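NAD-dependent deacetylase 2 (Archaeoglobus fulgidus, PDB 1YC2) removes acetyl groups from lysines of proteins, including the chromatin protein Alba, consuming NAD and releasing nicotinamide and 2''-O-acetyl-ADP-ribose. Local coordinates at residues 98-103 / 115-120. Residues are numbered along the deposited sequence; the frame is centred on the assembly and turned at random.
Sequences ITQNID and LELHGS. With NCA (nicotinamide), chain K; NAD (nicotinamide-adenine-dinucleotide), chain J.
Gln-100 runs alongside the imidazole of His-118, the predicted proton acceptor, with its CG over one face of the ring, 4.3 Å from the centroid, in a CH-pi contact. The side-chain amide is turned 27° from the ring plane. Because CG lies anti to the carbonyl carbon (chi1 -87°) and the chain is extended beyond it, NE2 reaches the NAD phosphate region, where it makes weak hydrogen bonds to O2N and O5D. Replacing this glutamine with alanine would probably strip the imidazole face of its CH-pi contact with CG and leave NAD without the two weak amide bonds. His-118 CD2 also approaches Gln-100 O, at 3.4 Å. A water bridges the two segments, accepting from His-118 N and donating to Asn-101 O and Gly-119 O.

Ile-98 carries the apolar end of the contact: its CG2 meets CD1 of Leu-117 at 3.6 Å, and its CG1 lies near Leu-115 CD1. The backbones of strands 94-99 and 114-116 run parallel here, Thr-99 N donating to Leu-115 O (3.0 Å), and just past the second strand Leu-117 N donates to Thr-99 O (3.1 Å). Farther on, Ile-102 rests CG2 against Gly-119 O, while its backbone N binds nicotinamide O7 at 2.8 Å and Asp-103 OD1 accepts from nicotinamide N7.

Strands 94-99 and 114-116 are neighbours in the parallel sheet of the Rossmann-type domain, linked by a beta-alpha-beta crossover through helix 105-108, and their C-terminal ends open into the NAD site. Strand 18-22 flanks 94-99 on its other side, and helix 171-183 packs against Ile-98, Leu-115 and Leu-117.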
loop_
_atom_site.group_PDB
_atom_site.type_symbol
_atom_site.label_atom_id
_atom_site.label_comp_id
_atom_site.label_asym_id
_atom_site.label_seq_id
_atom_site.Cartn_x
_atom_site.Cartn_y
_atom_site.Cartn_z
ATOM N N ILE A 98 -3.905 1.683 -6.313
ATOM C CA ILE A 98 -4.130 2.541 -5.163
ATOM C C ILE A 98 -3.632 1.709 -3.990
ATOM O O ILE A 98 -4.068 0.572 -3.799
ATOM C CB ILE A 98 -5.627 2.850 -4.961
ATOM C CG1 ILE A 98 -6.213 3.442 -6.242
ATOM C CG2 ILE A 98 -5.798 3.818 -3.810
ATOM C CD1 ILE A 98 -7.710 3.676 -6.164
ATOM N N THR A 99 -2.711 2.255 -3.210
ATOM C CA THR A 99 -2.196 1.494 -2.083
ATOM C C THR A 99 -2.152 2.322 -0.817
ATOM O O THR A 99 -2.140 3.550 -0.873
ATOM C CB THR A 99 -0.761 0.964 -2.361
ATOM O OG1 THR A 99 -0.380 0.053 -1.324
ATOM C CG2 THR A 99 0.248 2.119 -2.387
ATOM N N GLN A 100 -2.140 1.627 0.317
ATOM C CA GLN A 100 -2.047 2.256 1.627
ATOM C C GLN A 100 -0.650 2.018 2.176
ATOM O O GLN A 100 -0.286 2.562 3.216
ATOM C CB GLN A 100 -3.077 1.672 2.598
ATOM C CG GLN A 100 -4.420 2.363 2.518
ATOM C CD GLN A 100 -5.371 1.959 3.630
ATOM O OE1 GLN A 100 -6.477 2.500 3.736
ATOM N NE2 GLN A 100 -4.952 1.011 4.461
ATOM N N ASN A 101 0.127 1.198 1.477
ATOM C CA ASN A 101 1.485 0.888 1.906
ATOM C C ASN A 101 2.436 2.045 1.610
ATOM O O ASN A 101 2.204 2.833 0.703
ATOM C CB ASN A 101 1.988 -0.373 1.198
ATOM C CG ASN A 101 1.089 -1.564 1.431
ATOM O OD1 ASN A 101 0.378 -1.626 2.433
ATOM N ND2 ASN A 101 1.126 -2.529 0.516
ATOM N N ILE A 102 3.511 2.137 2.376
ATOM C CA ILE A 102 4.498 3.193 2.192
ATOM C C ILE A 102 5.820 2.584 1.735
ATOM O O ILE A 102 6.838 3.269 1.703
ATOM C CB ILE A 102 4.776 3.916 3.518
ATOM C CG1 ILE A 102 5.354 2.911 4.522
ATOM C CG2 ILE A 102 3.506 4.558 4.041
ATOM C CD1 ILE A 102 5.687 3.478 5.871
ATOM N N ASP A 103 5.803 1.302 1.383
ATOM C CA ASP A 103 7.018 0.605 0.984
ATOM C C ASP A 103 7.496 0.776 -0.455
ATOM O O ASP A 103 8.613 0.398 -0.772
ATOM C CB ASP A 103 6.882 -0.891 1.308
ATOM C CG ASP A 103 5.722 -1.550 0.583
ATOM O OD1 ASP A 103 5.239 -2.585 1.091
ATOM O OD2 ASP A 103 5.299 -1.048 -0.488
ATOM N N LEU A 115 -1.066 5.440 -6.635
ATOM C CA LEU A 115 -1.650 6.470 -5.797
ATOM C C LEU A 115 -1.392 6.048 -4.352
ATOM O O LEU A 115 -1.958 5.075 -3.879
ATOM C CB LEU A 115 -3.149 6.578 -6.111
ATOM C CG LEU A 115 -3.453 6.925 -7.592
ATOM C CD1 LEU A 115 -4.959 7.063 -7.832
ATOM C CD2 LEU A 115 -2.756 8.241 -7.960
ATOM N N GLU A 116 -0.518 6.771 -3.660
ATOM C CA GLU A 116 -0.171 6.419 -2.287
ATOM C C GLU A 116 -0.948 7.198 -1.233
ATOM O O GLU A 116 -0.566 8.302 -0.856
ATOM C CB GLU A 116 1.338 6.594 -2.088
ATOM C CG GLU A 116 2.180 5.689 -3.000
ATOM C CD GLU A 116 3.682 5.972 -2.909
ATOM O OE1 GLU A 116 4.469 5.018 -2.700
ATOM O OE2 GLU A 116 4.073 7.153 -3.051
ATOM N N LEU A 117 -2.026 6.595 -0.739
ATOM C CA LEU A 117 -2.894 7.231 0.253
ATOM C C LEU A 117 -2.243 7.643 1.579
ATOM O O LEU A 117 -2.707 8.574 2.234
ATOM C CB LEU A 117 -4.091 6.324 0.534
ATOM C CG LEU A 117 -4.848 5.914 -0.730
ATOM C CD1 LEU A 117 -5.933 4.922 -0.380
ATOM C CD2 LEU A 117 -5.436 7.143 -1.397
ATOM N N HIS A 118 -1.182 6.958 1.984
ATOM C CA HIS A 118 -0.518 7.309 3.232
ATOM C C HIS A 118 0.888 7.846 3.004
ATOM O O HIS A 118 1.679 7.910 3.935
ATOM C CB HIS A 118 -0.452 6.101 4.177
ATOM C CG HIS A 118 -1.786 5.644 4.683
ATOM N ND1 HIS A 118 -2.913 6.439 4.645
ATOM C CD2 HIS A 118 -2.167 4.484 5.268
ATOM C CE1 HIS A 118 -3.930 5.788 5.183
ATOM N NE2 HIS A 118 -3.504 4.599 5.570
ATOM N N GLY A 119 1.190 8.238 1.771
ATOM C CA GLY A 119 2.516 8.746 1.460
ATOM C C GLY A 119 3.519 7.618 1.274
ATOM O O GLY A 119 3.136 6.484 0.987
ATOM N N SER A 120 4.803 7.917 1.432
ATOM C CA SER A 120 5.828 6.891 1.291
ATOM C C SER A 120 7.168 7.272 1.914
ATOM O O SER A 120 7.394 8.419 2.289
ATOM C CB SER A 120 6.035 6.547 -0.183
ATOM O OG SER A 120 6.641 7.622 -0.873
HETATM N N1 NCA K . 2.487 -2.305 7.962
HETATM C C2 NCA K . 2.817 -2.394 6.528
HETATM C C3 NCA K . 3.279 -1.240 5.789
HETATM C C4 NCA K . 3.378 -0.000 6.601
HETATM C C5 NCA K . 3.060 0.098 7.997
HETATM C C6 NCA K . 2.614 -1.071 8.672
HETATM C C7 NCA K . 3.652 -1.263 4.267
HETATM O O7 NCA K . 4.037 -0.217 3.732
HETATM N N7 NCA K . 3.559 -2.372 3.580
HETATM P PA NAD J . -4.480 -4.564 7.651
HETATM O O1A NAD J . -5.657 -4.047 8.385
HETATM O O2A NAD J . -3.325 -5.105 8.428
HETATM O O5B NAD J . -5.045 -5.642 6.620
HETATM C C5B NAD J . -4.186 -6.526 5.823
HETATM C C4B NAD J . -5.041 -7.692 5.336
HETATM O O4B NAD J . -4.138 -8.555 4.546
HETATM C C3B NAD J . -5.627 -8.640 6.445
HETATM O O3B NAD J . -7.084 -8.654 6.347
HETATM C C2B NAD J . -5.004 -10.012 6.225
HETATM O O2B NAD J . -5.776 -11.128 6.514
HETATM C C1B NAD J . -4.523 -9.905 4.761
HETATM N N9A NAD J . -3.320 -10.692 4.492
HETATM C C8A NAD J . -2.260 -11.122 5.281
HETATM N N7A NAD J . -1.355 -11.818 4.614
HETATM C C5A NAD J . -1.759 -11.891 3.336
HETATM C C6A NAD J . -1.189 -12.516 2.113
HETATM N N6A NAD J . -0.048 -13.178 2.112
HETATM N N1A NAD J . -1.949 -12.351 0.965
HETATM C C2A NAD J . -3.120 -11.689 0.893
HETATM N N3A NAD J . -3.702 -11.076 2.016
HETATM C C4A NAD J . -2.988 -11.201 3.220
HETATM O O3 NAD J . -3.905 -3.434 6.713
HETATM P PN NAD J . -4.617 -2.448 5.647
HETATM O O1N NAD J . -5.809 -3.111 5.097
HETATM O O2N NAD J . -3.529 -2.000 4.729
HETATM O O5D NAD J . -5.119 -1.278 6.647
HETATM C C5D NAD J . -4.126 -0.459 7.326
HETATM C C4D NAD J . -4.750 0.676 8.049
HETATM O O4D NAD J . -5.991 0.225 8.742
HETATM C C3D NAD J . -3.849 1.274 9.173
HETATM O O3D NAD J . -3.929 2.715 9.177
HETATM C C2D NAD J . -4.416 0.658 10.474
HETATM O O2D NAD J . -4.113 1.413 11.616
HETATM C C1D NAD J . -5.956 0.544 10.156
HETATM N N1N NAD J . -6.676 -0.550 10.908
HETATM C C2N NAD J . -7.304 -0.175 12.163
HETATM C C3N NAD J . -7.984 -1.056 12.909
HETATM C C7N NAD J . -8.630 -0.658 14.231
HETATM O O7N NAD J . -9.525 -1.404 14.707
HETATM N N7N NAD J . -8.222 0.464 14.860
HETATM C C4N NAD J . -8.116 -2.495 12.445
HETATM C C5N NAD J . -7.469 -2.895 11.152
HETATM C C6N NAD J . -6.761 -1.907 10.411
HETATM O O HOH W 1 0.640 5.194 1.046
HETATM O O HOH W 2 4.094 2.754 -1.502
#